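Local coordinates for D-alanyl-lipoteichoic acid synthetase (Streptococcus pneumoniae, PDB 3BMA), which probably takes part in the D-alanylation of lipoteichoic acid during cell wall biogenesis, as a membrane-associated member of the DltD family, at residues D262-F267 and A307-D312. The protein carries 1 engineered substitution. Numbering follows the deposited sequence. Where two conformers were deposited one is given.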
# COMPACT_ATOMS: atom_id res chain seq x y z
N ASP C 262 -10.14 35.78 49.38
CA ASP C 262 -11.47 35.27 49.01
C ASP C 262 -11.70 35.03 47.51
O ASP C 262 -12.83 35.15 47.02
CB ASP C 262 -12.60 36.12 49.63
CG ASP C 262 -12.82 35.82 51.10
OD1 ASP C 262 -12.58 34.67 51.53
OD2 ASP C 262 -13.26 36.74 51.83
N SER C 263 -10.62 34.68 46.81
CA SER C 263 -10.66 34.42 45.37
C SER C 263 -11.32 33.09 45.04
O SER C 263 -12.04 32.97 44.06
CB SER C 263 -9.24 34.46 44.79
OG SER C 263 -9.19 33.88 43.50
N GLN C 264 -11.06 32.08 45.86
CA GLN C 264 -11.55 30.74 45.59
C GLN C 264 -12.84 30.42 46.37
O GLN C 264 -13.10 29.26 46.70
CB GLN C 264 -10.44 29.72 45.87
CG GLN C 264 -9.15 30.00 45.08
CD GLN C 264 -7.99 29.10 45.45
OE1 GLN C 264 -7.97 28.48 46.52
NE2 GLN C 264 -6.99 29.04 44.58
N LYS C 265 -13.64 31.45 46.62
CA LYS C 265 -14.87 31.33 47.42
C LYS C 265 -15.99 30.52 46.78
O LYS C 265 -16.80 29.92 47.49
CB LYS C 265 -15.39 32.71 47.84
CG LYS C 265 -15.03 33.10 49.26
CD LYS C 265 -16.09 34.00 49.87
CE LYS C 265 -16.12 33.88 51.38
NZ LYS C 265 -17.34 34.49 51.97
N SER C 266 -16.03 30.50 45.45
CA SER C 266 -17.03 29.71 44.71
C SER C 266 -16.38 28.63 43.83
O SER C 266 -17.03 28.08 42.92
CB SER C 266 -17.95 30.62 43.89
OG SER C 266 -17.25 31.26 42.84
N PHE C 267 -15.10 28.35 44.10
CA PHE C 267 -14.35 27.27 43.46
C PHE C 267 -14.89 25.90 43.87
O PHE C 267 -15.00 25.60 45.06
CB PHE C 267 -12.87 27.34 43.87
CG PHE C 267 -11.99 28.14 42.93
CD1 PHE C 267 -10.71 27.70 42.64
CD2 PHE C 267 -12.44 29.32 42.34
CE1 PHE C 267 -9.87 28.41 41.79
CE2 PHE C 267 -11.62 30.04 41.47
CZ PHE C 267 -10.33 29.58 41.20
N ALA C 307 -7.71 32.13 50.77
CA ALA C 307 -8.32 32.19 49.45
C ALA C 307 -9.81 31.83 49.45
O ALA C 307 -10.51 32.09 48.47
CB ALA C 307 -7.56 31.33 48.46
N GLY C 308 -10.28 31.21 50.53
CA GLY C 308 -11.70 30.86 50.65
C GLY C 308 -12.09 29.56 49.99
O GLY C 308 -13.27 29.33 49.69
N LEU C 309 -11.10 28.70 49.76
CA LEU C 309 -11.31 27.37 49.19
C LEU C 309 -11.94 26.47 50.25
O LEU C 309 -11.33 26.20 51.29
CB LEU C 309 -9.98 26.81 48.69
CG LEU C 309 -9.81 25.70 47.63
CD1 LEU C 309 -9.96 24.30 48.19
CD2 LEU C 309 -10.72 25.92 46.44
N ARG C 310 -13.17 26.01 49.98
CA ARG C 310 -13.97 25.26 50.94
C ARG C 310 -13.45 23.84 51.23
O ARG C 310 -13.22 23.05 50.31
CB ARG C 310 -15.43 25.20 50.47
CG ARG C 310 -16.13 26.56 50.41
CD ARG C 310 -17.44 26.50 49.63
NE ARG C 310 -17.24 26.39 48.19
CZ ARG C 310 -18.19 26.13 47.30
NH1 ARG C 310 -19.45 25.93 47.68
NH2 ARG C 310 -17.89 26.05 46.01
N GLU C 311 -13.26 23.55 52.52
CA GLU C 311 -12.82 22.23 52.98
C GLU C 311 -13.91 21.18 52.80
O GLU C 311 -13.61 20.01 52.55
CB GLU C 311 -12.40 22.27 54.45
CG GLU C 311 -11.08 22.99 54.71
CD GLU C 311 -10.68 22.98 56.18
OE1 GLU C 311 -10.83 21.93 56.84
OE2 GLU C 311 -10.19 24.02 56.67
N ASP C 312 -15.16 21.61 52.94
CA ASP C 312 -16.33 20.75 52.74
C ASP C 312 -16.47 20.29 51.29
O ASP C 312 -16.86 19.15 51.03
CB ASP C 312 -17.62 21.45 53.20
CG ASP C 312 -17.73 22.88 52.67
OD1 ASP C 312 -18.51 23.11 51.72
OD2 ASP C 312 -17.02 23.76 53.21
O HOH W 1 -14.64 27.03 47.40
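The guanidinium of Arg-310 has the carbonyl O of Lys-265 over one face. Phe-267 O and a water lie at its edge. The Phe-267 ring carries CG of Gln-264 on one face, offset toward the rim. Arg-310 NH2 donates to Phe-267 O at 3.1 Å, and it comes from above the carbonyl plane, 68° out of it. Arg-310 NE donates to the water at 2.8 Å. The same water accepts from Arg-310 N and donates to Gln-264 O and Phe-267 O. The four bonds of the water tie Arg-310 N and NE to the carbonyls of Gln-264 and Phe-267. A bend at chi3 (-74°) brings the guanidinium there. CD2 of Leu-309 meets Phe-267 CB at 3.6 Å, and the two side chains cross at about a right angle. The extended Gln-264 side chain runs over Ala-307. Gln-264 OE1 lies 3.4 Å from Leu-309 CB and is buried without a polar partner. Gln-264 N donates to Ala-307 O at 2.7 Å, in the carbonyl plane. At Gly-308 a CB would clash with Lys-265 CG. Lys-265 CA also makes a CH···O contact to Gly-308 O at 3.4 Å. The contact joins the loop before helix 274-287 to the short surface link between helix 301-307 and helix 311-326: Gly-308, with positive phi (84°), is the first residue beyond helix 301-307, and Arg-310 is the N-cap residue of helix 311-326.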